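Long-range contacts in FAD-dependent pyridine nucleotide-disulphide oxidoreductase (Desulfovibrio vulgaris, PDB 3IWA), which probably uses FAD to pass electrons from a reduced pyridine nucleotide to a disulphide or related acceptor, as other members of its oxidoreductase family do: residues Leu117-Gly122 with Pro287-Gly292; Val278-Arg283 with Asp330-Gly335; Pro299-Gly304 with Gly335-Trp340; Gly363-Asn368 with Val392-Arg397. All blocks are in the same frame, centred on the assembly; numbering follows the deposited sequence.

How the contacts relate
Contacts 1, 2 and 3 follow one another through the fold, and contact 4 lies out in the dimerisation domain. Contact 1 closes the edge of the parallel sheet of the probable FAD-binding domain and touches contact 2, where A291 N lies 3.1 Å from M282 O, a probable hydrogen bond; their centres are about 12 Å apart. Contacts 2 and 3 share G335, with centres about 14 Å apart, and both meet the second subunit. T303 of contact 3 packs on the hydroxyl end of Y364 in contact 4, the centres of these two contacts being about 17 Å apart. Contacts 1 and 4 stay apart, nearest atoms about 24 Å.

Contact 1. Residues Leu117-Gly122 with Pro287-Gly292; sequences LVLALG and PDIFAG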
loop_
_atom_site.group_PDB
_atom_site.type_symbol
_atom_site.label_atom_id
_atom_site.label_comp_id
_atom_site.label_asym_id
_atom_site.label_seq_id
_atom_site.Cartn_x
_atom_site.Cartn_y
_atom_site.Cartn_z
ATOM N N LEU A 117 36.041 -1.178 -1.182
ATOM C CA LEU A 117 35.725 0.132 -1.766
ATOM C C LEU A 117 34.223 0.264 -2.075
ATOM O O LEU A 117 33.572 -0.682 -2.525
ATOM C CB LEU A 117 36.514 0.304 -3.063
ATOM C CG LEU A 117 36.503 1.636 -3.825
ATOM C CD1 LEU A 117 37.010 2.840 -2.987
ATOM C CD2 LEU A 117 37.330 1.478 -5.101
ATOM N N VAL A 118 33.678 1.444 -1.841
ATOM C CA VAL A 118 32.323 1.728 -2.273
ATOM C C VAL A 118 32.322 2.879 -3.284
ATOM O O VAL A 118 32.776 3.961 -2.964
ATOM C CB VAL A 118 31.393 2.117 -1.092
ATOM C CG1 VAL A 118 29.985 2.623 -1.625
ATOM C CG2 VAL A 118 31.258 0.980 -0.114
ATOM N N LEU A 119 31.762 2.623 -4.467
ATOM C CA LEU A 119 31.574 3.616 -5.493
ATOM C C LEU A 119 30.168 4.226 -5.459
ATOM O O LEU A 119 29.196 3.596 -5.783
ATOM C CB LEU A 119 31.896 3.008 -6.854
ATOM C CG LEU A 119 33.303 2.375 -6.990
ATOM C CD1 LEU A 119 33.526 1.807 -8.360
ATOM C CD2 LEU A 119 34.381 3.407 -6.677
ATOM N N ALA A 120 30.081 5.469 -5.010
ATOM C CA ALA A 120 28.841 6.209 -5.001
ATOM C C ALA A 120 29.021 7.402 -5.911
ATOM O O ALA A 120 29.029 8.526 -5.459
ATOM C CB ALA A 120 28.524 6.661 -3.592
ATOM N N LEU A 121 29.186 7.134 -7.190
ATOM C CA LEU A 121 29.659 8.126 -8.117
ATOM C C LEU A 121 28.581 9.007 -8.688
ATOM O O LEU A 121 28.905 9.981 -9.343
ATOM C CB LEU A 121 30.407 7.463 -9.280
ATOM C CG LEU A 121 31.526 6.509 -8.888
ATOM C CD1 LEU A 121 32.117 5.919 -10.128
ATOM C CD2 LEU A 121 32.565 7.206 -8.072
ATOM N N GLY A 122 27.307 8.672 -8.479
ATOM C CA GLY A 122 26.223 9.533 -8.963
ATOM C C GLY A 122 26.134 9.574 -10.485
ATOM O O GLY A 122 26.649 8.699 -11.192
ATOM N N PRO A 287 34.832 -8.350 -6.393
ATOM C CA PRO A 287 34.071 -8.682 -5.186
ATOM C C PRO A 287 34.398 -7.830 -3.964
ATOM O O PRO A 287 33.651 -7.852 -3.002
ATOM C CB PRO A 287 34.389 -10.176 -4.941
ATOM C CG PRO A 287 35.595 -10.482 -5.740
ATOM C CD PRO A 287 35.601 -9.508 -6.897
ATOM N N ASP A 288 35.469 -7.052 -4.021
ATOM C CA ASP A 288 35.807 -6.118 -2.932
ATOM C C ASP A 288 35.301 -4.695 -3.198
ATOM O O ASP A 288 35.493 -3.787 -2.395
ATOM C CB ASP A 288 37.338 -6.129 -2.692
ATOM C CG ASP A 288 37.857 -7.520 -2.209
ATOM O OD1 ASP A 288 37.169 -8.166 -1.384
ATOM O OD2 ASP A 288 38.937 -7.959 -2.663
ATOM N N ILE A 289 34.630 -4.515 -4.326
ATOM C CA ILE A 289 34.131 -3.205 -4.697
ATOM C C ILE A 289 32.623 -3.231 -4.885
ATOM O O ILE A 289 32.122 -3.972 -5.719
ATOM C CB ILE A 289 34.779 -2.710 -5.983
ATOM C CG1 ILE A 289 36.325 -2.685 -5.811
ATOM C CG2 ILE A 289 34.227 -1.338 -6.322
ATOM C CD1 ILE A 289 37.082 -2.201 -7.036
ATOM N N PHE A 290 31.934 -2.396 -4.104
ATOM C CA PHE A 290 30.485 -2.246 -4.158
ATOM C C PHE A 290 30.182 -0.939 -4.875
ATOM O O PHE A 290 31.021 -0.074 -4.907
ATOM C CB PHE A 290 29.857 -2.200 -2.740
ATOM C CG PHE A 290 30.108 -3.450 -1.899
ATOM C CD1 PHE A 290 31.257 -3.557 -1.114
ATOM C CD2 PHE A 290 29.193 -4.488 -1.885
ATOM C CE1 PHE A 290 31.496 -4.693 -0.356
ATOM C CE2 PHE A 290 29.408 -5.640 -1.139
ATOM C CZ PHE A 290 30.554 -5.757 -0.366
ATOM N N ALA A 291 28.954 -0.817 -5.394
ATOM C CA ALA A 291 28.452 0.344 -6.100
ATOM C C ALA A 291 26.941 0.406 -5.892
ATOM O O ALA A 291 26.286 -0.616 -5.784
ATOM C CB ALA A 291 28.777 0.242 -7.601
ATOM N N GLY A 292 26.398 1.607 -5.818
ATOM C CA GLY A 292 24.953 1.794 -5.817
ATOM C C GLY A 292 24.543 3.189 -6.262
ATOM O O GLY A 292 25.389 4.010 -6.628
HETATM O O HOH W 1 25.740 6.835 -7.095
#
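L117 and L119 meet I289, F290 and A291 in parallel pairing. F290 is gripped through its backbone: its N gives a nearly straight bond to L117 O (2.8 Å, 168°), and its O accepts from L119 N at 2.8 Å. L117 N reaches D288 O at 2.9 Å, whereas the last bond, from G292 N to L119 O, is weak at 3.4 Å. Between these bonds the CA-H groups of I289, V118 and A291 turn toward carbonyl oxygens of the partner strand.

On the face that carries L117, L119, I289 and A291, L117 and I289 lie side by side and point the same way, CB of L117 being 4.1 Å from CG1 of I289. L119 crosses I289 obliquely; its CG is anti to the carbonyl carbon (chi1 -55°), and CD1 beyond it reaches I289 CG2 at 3.8 Å. The pairing sets 289-291 at the edge of a five-stranded parallel sheet in strand order 3-2-1-4-5, a Rossmann-type arrangement consistent with the FAD-binding domain of this family.

On the other face V118 CG2 approaches F290 CB at 4.4 Å, and helix 314-326 covers both side chains through I322 and L326. I92 and I9 pack against L117 and L119, while V118 is bonded through its backbone to V7 and I9 of the next strand inward. D288 is held by a salt bridge to K116 and a hydrogen bond to H97. Past the strand ends, one water accepts from G122 N and donates to G292 O (2.9 Å).

Contact 2. Residues Val278-Arg283 with Asp330-Gly335; sequences VDTRMR and DATFPG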
loop_
_atom_site.group_PDB
_atom_site.type_symbol
_atom_site.label_atom_id
_atom_site.label_comp_id
_atom_site.label_asym_id
_atom_site.label_seq_id
_atom_site.Cartn_x
_atom_site.Cartn_y
_atom_site.Cartn_z
ATOM N N VAL A 278 26.054 -4.601 -11.042
ATOM C CA VAL A 278 26.200 -5.198 -9.714
ATOM C C VAL A 278 25.293 -6.409 -9.503
ATOM O O VAL A 278 24.218 -6.518 -10.086
ATOM C CB VAL A 278 25.918 -4.163 -8.625
ATOM C CG1 VAL A 278 26.935 -3.024 -8.731
ATOM C CG2 VAL A 278 24.497 -3.641 -8.738
ATOM N N ASP A 279 25.720 -7.313 -8.627
ATOM C CA ASP A 279 24.860 -8.403 -8.210
ATOM C C ASP A 279 23.908 -7.917 -7.109
ATOM O O ASP A 279 23.922 -6.730 -6.738
ATOM C CB ASP A 279 25.700 -9.621 -7.790
ATOM C CG ASP A 279 26.390 -9.456 -6.451
ATOM O OD1 ASP A 279 26.141 -8.465 -5.714
ATOM O OD2 ASP A 279 27.221 -10.353 -6.142
ATOM N N THR A 280 23.110 -8.825 -6.558
ATOM C CA THR A 280 22.082 -8.400 -5.629
ATOM C C THR A 280 22.651 -8.042 -4.285
ATOM O O THR A 280 21.950 -7.448 -3.486
ATOM C CB THR A 280 21.002 -9.454 -5.418
ATOM O OG1 THR A 280 21.612 -10.575 -4.821
ATOM C CG2 THR A 280 20.370 -9.855 -6.733
ATOM N N ARG A 281 23.913 -8.391 -4.035
ATOM C CA ARG A 281 24.613 -7.937 -2.820
ATOM C C ARG A 281 25.228 -6.532 -2.993
ATOM O O ARG A 281 25.872 -6.015 -2.080
ATOM C CB ARG A 281 25.713 -8.933 -2.426
ATOM C CG ARG A 281 25.270 -10.107 -1.611
ATOM C CD ARG A 281 24.566 -11.162 -2.441
ATOM N NE ARG A 281 24.104 -12.266 -1.590
ATOM C CZ ARG A 281 23.340 -13.283 -2.014
ATOM N NH1 ARG A 281 22.966 -13.364 -3.287
ATOM N NH2 ARG A 281 22.956 -14.235 -1.166
ATOM N N MET A 282 25.013 -5.956 -4.180
ATOM C CA MET A 282 25.554 -4.675 -4.635
ATOM C C MET A 282 27.056 -4.700 -4.950
ATOM O O MET A 282 27.692 -3.651 -5.036
ATOM C CB MET A 282 25.161 -3.522 -3.698
ATOM C CG MET A 282 23.624 -3.375 -3.449
ATOM S SD MET A 282 22.508 -3.272 -4.876
ATOM C CE MET A 282 23.048 -1.694 -5.538
ATOM N N ARG A 283 27.596 -5.892 -5.199
ATOM C CA ARG A 283 28.978 -6.087 -5.618
ATOM C C ARG A 283 29.152 -5.919 -7.107
ATOM O O ARG A 283 28.417 -6.514 -7.871
ATOM C CB ARG A 283 29.463 -7.511 -5.297
ATOM C CG ARG A 283 29.651 -7.811 -3.820
ATOM C CD ARG A 283 30.434 -9.106 -3.591
ATOM N NE ARG A 283 30.929 -9.129 -2.219
ATOM C CZ ARG A 283 30.257 -9.623 -1.179
ATOM N NH1 ARG A 283 30.779 -9.543 0.045
ATOM N NH2 ARG A 283 29.060 -10.176 -1.355
ATOM N N ASP A 330 25.266 -10.769 4.466
ATOM C CA ASP A 330 24.830 -11.234 3.154
ATOM C C ASP A 330 23.407 -10.712 2.893
ATOM O O ASP A 330 22.515 -11.435 2.472
ATOM C CB ASP A 330 24.914 -12.757 3.091
ATOM C CG ASP A 330 24.870 -13.303 1.674
ATOM O OD1 ASP A 330 25.507 -12.726 0.761
ATOM O OD2 ASP A 330 24.198 -14.338 1.476
ATOM N N ALA A 331 23.220 -9.437 3.179
ATOM C CA ALA A 331 22.023 -8.700 2.784
ATOM C C ALA A 331 21.916 -8.518 1.246
ATOM O O ALA A 331 22.922 -8.323 0.563
ATOM C CB ALA A 331 22.001 -7.319 3.510
ATOM N N THR A 332 20.681 -8.594 0.731
ATOM C CA THR A 332 20.389 -8.468 -0.698
ATOM C C THR A 332 19.384 -7.366 -1.044
ATOM O O THR A 332 18.539 -7.003 -0.249
ATOM C CB THR A 332 19.860 -9.794 -1.274
ATOM O OG1 THR A 332 18.629 -10.141 -0.633
ATOM C CG2 THR A 332 20.873 -10.913 -1.066
ATOM N N PHE A 333 19.522 -6.831 -2.242
ATOM C CA PHE A 333 18.601 -5.836 -2.816
ATOM C C PHE A 333 18.269 -6.361 -4.200
ATOM O O PHE A 333 19.158 -6.482 -5.043
ATOM C CB PHE A 333 19.253 -4.463 -2.894
ATOM C CG PHE A 333 18.309 -3.386 -3.249
ATOM C CD1 PHE A 333 17.515 -2.788 -2.282
ATOM C CD2 PHE A 333 18.158 -2.992 -4.566
ATOM C CE1 PHE A 333 16.615 -1.804 -2.636
ATOM C CE2 PHE A 333 17.269 -2.024 -4.908
ATOM C CZ PHE A 333 16.506 -1.428 -3.962
ATOM N N PRO A 334 16.994 -6.742 -4.434
ATOM C CA PRO A 334 16.640 -7.555 -5.612
ATOM C C PRO A 334 16.583 -6.815 -6.952
ATOM O O PRO A 334 16.662 -7.437 -8.025
ATOM C CB PRO A 334 15.240 -8.079 -5.266
ATOM C CG PRO A 334 14.629 -6.974 -4.396
ATOM C CD PRO A 334 15.838 -6.487 -3.556
ATOM N N GLY A 335 16.427 -5.501 -6.887
ATOM C CA GLY A 335 16.140 -4.697 -8.070
ATOM C C GLY A 335 15.060 -3.703 -7.720
ATOM O O GLY A 335 14.839 -3.423 -6.555
HETATM O O HOH W 2 27.724 -11.297 1.428
#
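R281 and D330 form a two-pronged salt bridge. The guanidinium comes side-on: R281 NE meets OD1 of D330 at 2.8 Å and NH2 meets OD2 of D330 at 2.9 Å. The two planes are only 24° apart, yet OD1 is approached from above the carboxylate plane. A bend at chi2 (77°) swings CD of R281 off an extended course. A water also donates to D330 OD1 and accepts from R283 NH2.

The backbone bond runs from F333 N to T280 O (2.8 Å, 166°). T280 and R281 are the middle residues of a type I beta turn; D279 OD1 accepts from R283 N at 3.0 Å and, weakly, from R281 N.

T332 packs through a methyl: CG2 lies over the centre of one guanidinium face, 3.5 Å from R281 CZ. M282 SD approaches F333 CB at 4.0 Å and stands oblique to the ring, a Met-aromatic contact.

N325 of helix 314-326 bonds to both R281 O and A331 O, and T332 OG1 bonds to E430 of the second subunit. Shared between two nitrogens and a water, the D330 carboxylate is probably kept ionised, and the opposed charges tie the turn to a segment that also faces the dimer partner.

Contact 3. Residues Pro299-Gly304 with Gly335-Trp340; sequences PNLVTG and GAVGSW
L301 lies against the backbone of G335 and A336 and beside the side chain of V337. Its CG is anti to the carbonyl carbon (chi1 -57°), and L301 CD1 beyond it comes 3.7 Å from G335 C and equally close to A336 N. L301 CB meets CG1 of V337 at 3.7 Å. That same V337 methyl is touched by CG2 of V302 (4.1 Å), the V302 and V337 side chains crossing at about a right angle, which places V337 CG1 against two neighbours at once. P299 brings CD of its ring to the CA of G335.

Two backbone bonds straddle N300: A336 N to P299 O, 3.1 Å, and L301 N to A336 O, 2.7 Å and nearly straight at 174°. They form a single bridge between N300 and A336, with no extended strand pairing beyond it. The bridge joins the end of strand 296-299 to the connection leading from helix 314-326 into strand 340-343, the first strand of the antiparallel sheet in the C-terminal part of the chain.

After the bridge the chain turns on the side chain of N300. N300 OD1 accepts from V302 N in the amide plane (2.9 Å), an Asx turn, and from T303 N above that plane (2.9 Å), completing an Asx motif. G335, which has no side chain, brings its CA within 3.4 Å of P299 O in a CA-H...O contact. Farther out, L423 of helix 409-423 packs on V337, and E436 of the second subunit accepts from V337 N and G338 N through its two carboxylate oxygens.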
loop_
_atom_site.group_PDB
_atom_site.type_symbol
_atom_site.label_atom_id
_atom_site.label_comp_id
_atom_site.label_asym_id
_atom_site.label_seq_id
_atom_site.Cartn_x
_atom_site.Cartn_y
_atom_site.Cartn_z
ATOM N N PRO A 299 18.212 -5.159 -11.814
ATOM C CA PRO A 299 17.102 -5.768 -12.548
ATOM C C PRO A 299 15.811 -4.966 -12.443
ATOM O O PRO A 299 15.434 -4.523 -11.348
ATOM C CB PRO A 299 16.923 -7.108 -11.850
ATOM C CG PRO A 299 18.230 -7.382 -11.196
ATOM C CD PRO A 299 18.699 -6.046 -10.751
ATOM N N ASN A 300 15.163 -4.733 -13.572
ATOM C CA ASN A 300 13.838 -4.182 -13.535
ATOM C C ASN A 300 12.960 -5.338 -13.116
ATOM O O ASN A 300 12.904 -6.317 -13.833
ATOM C CB ASN A 300 13.435 -3.663 -14.917
ATOM C CG ASN A 300 12.050 -3.042 -14.933
ATOM O OD1 ASN A 300 11.061 -3.687 -14.606
ATOM N ND2 ASN A 300 11.981 -1.801 -15.305
ATOM N N LEU A 301 12.290 -5.266 -11.968
ATOM C CA LEU A 301 11.492 -6.436 -11.531
ATOM C C LEU A 301 10.159 -6.687 -12.287
ATOM O O LEU A 301 9.485 -7.676 -12.025
ATOM C CB LEU A 301 11.276 -6.428 -10.018
ATOM C CG LEU A 301 12.589 -6.403 -9.218
ATOM C CD1 LEU A 301 12.279 -6.082 -7.777
ATOM C CD2 LEU A 301 13.354 -7.707 -9.308
ATOM N N VAL A 302 9.765 -5.798 -13.189
ATOM C CA VAL A 302 8.551 -6.021 -13.975
ATOM C C VAL A 302 8.976 -6.663 -15.277
ATOM O O VAL A 302 8.430 -7.702 -15.654
ATOM C CB VAL A 302 7.777 -4.752 -14.304
ATOM C CG1 VAL A 302 6.674 -5.066 -15.376
ATOM C CG2 VAL A 302 7.159 -4.130 -13.053
ATOM N N THR A 303 9.962 -6.069 -15.947
ATOM C CA THR A 303 10.387 -6.568 -17.251
ATOM C C THR A 303 11.299 -7.769 -17.198
ATOM O O THR A 303 11.435 -8.463 -18.185
ATOM C CB THR A 303 11.149 -5.519 -18.057
ATOM O OG1 THR A 303 12.376 -5.207 -17.394
ATOM C CG2 THR A 303 10.329 -4.277 -18.235
ATOM N N GLY A 304 11.958 -7.992 -16.061
ATOM C CA GLY A 304 12.935 -9.075 -15.925
ATOM C C GLY A 304 14.242 -8.757 -16.639
ATOM O O GLY A 304 15.100 -9.618 -16.810
ATOM N N GLY A 335 16.427 -5.501 -6.887
ATOM C CA GLY A 335 16.140 -4.697 -8.070
ATOM C C GLY A 335 15.060 -3.703 -7.720
ATOM O O GLY A 335 14.839 -3.423 -6.555
ATOM N N ALA A 336 14.348 -3.219 -8.730
ATOM C CA ALA A 336 13.330 -2.216 -8.526
ATOM C C ALA A 336 12.202 -2.337 -9.543
ATOM O O ALA A 336 12.370 -2.962 -10.616
ATOM C CB ALA A 336 13.939 -0.847 -8.574
ATOM N N VAL A 337 11.054 -1.757 -9.175
ATOM C CA VAL A 337 9.965 -1.544 -10.101
ATOM C C VAL A 337 9.716 -0.072 -10.449
ATOM O O VAL A 337 8.929 0.196 -11.346
ATOM C CB VAL A 337 8.644 -2.198 -9.601
ATOM C CG1 VAL A 337 8.862 -3.705 -9.371
ATOM C CG2 VAL A 337 8.115 -1.506 -8.362
ATOM N N GLY A 338 10.350 0.871 -9.763
ATOM C CA GLY A 338 10.250 2.286 -10.163
ATOM C C GLY A 338 9.121 3.132 -9.554
ATOM O O GLY A 338 8.591 4.028 -10.184
ATOM N N SER A 339 8.760 2.857 -8.319
ATOM C CA SER A 339 7.779 3.645 -7.623
ATOM C C SER A 339 8.170 5.116 -7.541
ATOM O O SER A 339 9.325 5.432 -7.344
ATOM C CB SER A 339 7.645 3.083 -6.216
ATOM O OG SER A 339 7.388 1.703 -6.280
ATOM N N TRP A 340 7.210 6.015 -7.633
ATOM C CA TRP A 340 7.519 7.446 -7.619
ATOM C C TRP A 340 6.287 8.227 -7.178
ATOM O O TRP A 340 5.176 7.727 -7.231
ATOM C CB TRP A 340 7.981 7.934 -9.011
ATOM C CG TRP A 340 6.940 7.716 -10.083
ATOM C CD1 TRP A 340 6.752 6.592 -10.812
ATOM C CD2 TRP A 340 5.906 8.629 -10.486
ATOM N NE1 TRP A 340 5.670 6.753 -11.668
ATOM C CE2 TRP A 340 5.119 7.983 -11.443
ATOM C CE3 TRP A 340 5.534 9.910 -10.077
ATOM C CZ2 TRP A 340 4.017 8.612 -12.059
ATOM C CZ3 TRP A 340 4.449 10.513 -10.680
ATOM C CH2 TRP A 340 3.722 9.873 -11.675
#

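Contact 4. Residues Gly363-Asn368 with Val392-Arg397; sequences GYDAVN and VDRPTR
Two antiparallel strands, 366-372 and 386-393, pair here where the first begins and the second ends, with V367 opposite V392 and A366 opposite D393. V367 and V392 form the hydrogen-bonded pair: V367 N to V392 O, 3.0 Å, and V392 N to V367 O, 3.1 Å. One step outward, R394 N reaches D365 O at 3.0 Å, while A366 CA makes a CA-H...O contact with V392 O. Strand 366-372 is the outermost strand here of a five-stranded antiparallel sheet in the dimerisation domain of the family, and the contact lies at the end of that sheet where the chain leaves strand 386-393.

Y364 and D393 cross at about a right angle. D393 CG is anti to the backbone N (chi1 -176°), and OD1 beyond it stands at the edge of the Y364 ring, 3.7 Å from CD1, with ring and carboxylate planes 77° apart. The other oxygen of D393, OD2, accepts from T396 OG1 (2.7 Å) by its anti lone pair.

R394 passes D365 at a slant, carboxylate and guanidinium planes 47° apart. NE of R394 is 4.0 Å from OD1 of D365, too far for a salt bridge, though the opposite charges may still attract. V367 CG1 touches R394 CG at 4.0 Å and also lies over one guanidinium face. L461 of helix 449-461 packs on V367, V392 and R394, whereas L400 of strand 399-406 touches Y364 and D393.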
loop_
_atom_site.group_PDB
_atom_site.type_symbol
_atom_site.label_atom_id
_atom_site.label_comp_id
_atom_site.label_asym_id
_atom_site.label_seq_id
_atom_site.Cartn_x
_atom_site.Cartn_y
_atom_site.Cartn_z
ATOM N N GLY A 363 7.338 -3.889 -26.184
ATOM C CA GLY A 363 6.658 -4.886 -26.992
ATOM C C GLY A 363 5.657 -5.787 -26.279
ATOM O O GLY A 363 5.409 -6.900 -26.733
ATOM N N TYR A 364 5.097 -5.340 -25.152
ATOM C CA TYR A 364 3.961 -6.050 -24.554
ATOM C C TYR A 364 2.731 -5.625 -25.314
ATOM O O TYR A 364 2.592 -4.446 -25.662
ATOM C CB TYR A 364 3.732 -5.712 -23.045
ATOM C CG TYR A 364 4.782 -6.258 -22.130
ATOM C CD1 TYR A 364 4.741 -7.572 -21.687
ATOM C CD2 TYR A 364 5.849 -5.456 -21.732
ATOM C CE1 TYR A 364 5.739 -8.075 -20.866
ATOM C CE2 TYR A 364 6.836 -5.944 -20.930
ATOM C CZ TYR A 364 6.783 -7.241 -20.499
ATOM O OH TYR A 364 7.806 -7.665 -19.699
ATOM N N ASP A 365 1.838 -6.570 -25.534
ATOM C CA ASP A 365 0.495 -6.269 -25.980
ATOM C C ASP A 365 -0.315 -5.723 -24.787
ATOM O O ASP A 365 -1.136 -6.404 -24.211
ATOM C CB ASP A 365 -0.116 -7.560 -26.561
ATOM C CG ASP A 365 -1.559 -7.385 -27.080
ATOM O OD1 ASP A 365 -2.068 -6.243 -27.163
ATOM O OD2 ASP A 365 -2.171 -8.435 -27.391
ATOM N N ALA A 366 -0.079 -4.469 -24.427
ATOM C CA ALA A 366 -0.577 -3.927 -23.175
ATOM C C ALA A 366 -1.795 -3.091 -23.378
ATOM O O ALA A 366 -1.954 -2.477 -24.409
ATOM C CB ALA A 366 0.482 -3.079 -22.528
ATOM N N VAL A 367 -2.629 -3.012 -22.351
ATOM C CA VAL A 367 -3.777 -2.136 -22.381
ATOM C C VAL A 367 -3.799 -1.270 -21.132
ATOM O O VAL A 367 -3.462 -1.709 -20.045
ATOM C CB VAL A 367 -5.104 -2.938 -22.565
ATOM C CG1 VAL A 367 -4.968 -4.352 -22.063
ATOM C CG2 VAL A 367 -6.230 -2.284 -21.853
ATOM N N ASN A 368 -4.174 -0.023 -21.313
ATOM C CA ASN A 368 -4.309 0.917 -20.248
ATOM C C ASN A 368 -5.778 1.015 -19.847
ATOM O O ASN A 368 -6.615 1.469 -20.632
ATOM C CB ASN A 368 -3.824 2.279 -20.729
ATOM C CG ASN A 368 -3.396 3.197 -19.600
ATOM O OD1 ASN A 368 -3.665 4.390 -19.635
ATOM N ND2 ASN A 368 -2.698 2.661 -18.617
ATOM N N VAL A 392 -1.817 -3.514 -18.149
ATOM C CA VAL A 392 -2.035 -4.960 -18.109
ATOM C C VAL A 392 -1.535 -5.626 -19.377
ATOM O O VAL A 392 -1.812 -5.157 -20.481
ATOM C CB VAL A 392 -3.547 -5.255 -17.974
ATOM C CG1 VAL A 392 -3.806 -6.741 -18.016
ATOM C CG2 VAL A 392 -4.098 -4.629 -16.708
ATOM N N ASP A 393 -0.831 -6.741 -19.238
ATOM C CA ASP A 393 -0.460 -7.506 -20.387
ATOM C C ASP A 393 -1.615 -8.414 -20.813
ATOM O O ASP A 393 -2.021 -9.255 -20.036
ATOM C CB ASP A 393 0.740 -8.388 -20.076
ATOM C CG ASP A 393 1.238 -9.146 -21.306
ATOM O OD1 ASP A 393 1.282 -8.514 -22.375
ATOM O OD2 ASP A 393 1.597 -10.338 -21.197
ATOM N N ARG A 394 -2.103 -8.284 -22.044
ATOM C CA ARG A 394 -3.234 -9.114 -22.511
ATOM C C ARG A 394 -3.077 -10.623 -22.345
ATOM O O ARG A 394 -3.889 -11.248 -21.671
ATOM C CB ARG A 394 -3.627 -8.801 -23.959
ATOM C CG ARG A 394 -4.741 -7.769 -24.098
ATOM C CD ARG A 394 -5.438 -7.824 -25.476
ATOM N NE ARG A 394 -5.854 -6.479 -25.874
ATOM C CZ ARG A 394 -7.056 -5.933 -25.640
ATOM N NH1 ARG A 394 -8.030 -6.614 -25.024
ATOM N NH2 ARG A 394 -7.298 -4.679 -26.049
ATOM N N PRO A 395 -2.049 -11.223 -22.957
ATOM C CA PRO A 395 -1.969 -12.694 -22.909
ATOM C C PRO A 395 -1.690 -13.365 -21.566
ATOM O O PRO A 395 -2.050 -14.534 -21.369
ATOM C CB PRO A 395 -0.819 -13.036 -23.869
ATOM C CG PRO A 395 -0.247 -11.714 -24.349
ATOM C CD PRO A 395 -1.237 -10.648 -24.041
ATOM N N THR A 396 -0.996 -12.688 -20.672
ATOM C CA THR A 396 -0.663 -13.281 -19.366
ATOM C C THR A 396 -1.620 -12.802 -18.277
ATOM O O THR A 396 -1.702 -13.395 -17.221
ATOM C CB THR A 396 0.732 -12.857 -18.950
ATOM O OG1 THR A 396 0.783 -11.417 -18.908
ATOM C CG2 THR A 396 1.774 -13.404 -19.955
ATOM N N ARG A 397 -2.312 -11.707 -18.562
ATOM C CA ARG A 397 -3.078 -10.964 -17.586
ATOM C C ARG A 397 -2.185 -10.352 -16.480
ATOM O O ARG A 397 -2.672 -10.036 -15.421
ATOM C CB ARG A 397 -4.191 -11.833 -16.979
ATOM C CG ARG A 397 -5.152 -12.423 -17.990
ATOM C CD ARG A 397 -6.179 -13.398 -17.322
ATOM N NE ARG A 397 -7.235 -12.701 -16.576
ATOM C CZ ARG A 397 -8.343 -12.178 -17.114
ATOM N NH1 ARG A 397 -8.583 -12.229 -18.433
ATOM N NH2 ARG A 397 -9.232 -11.578 -16.340
#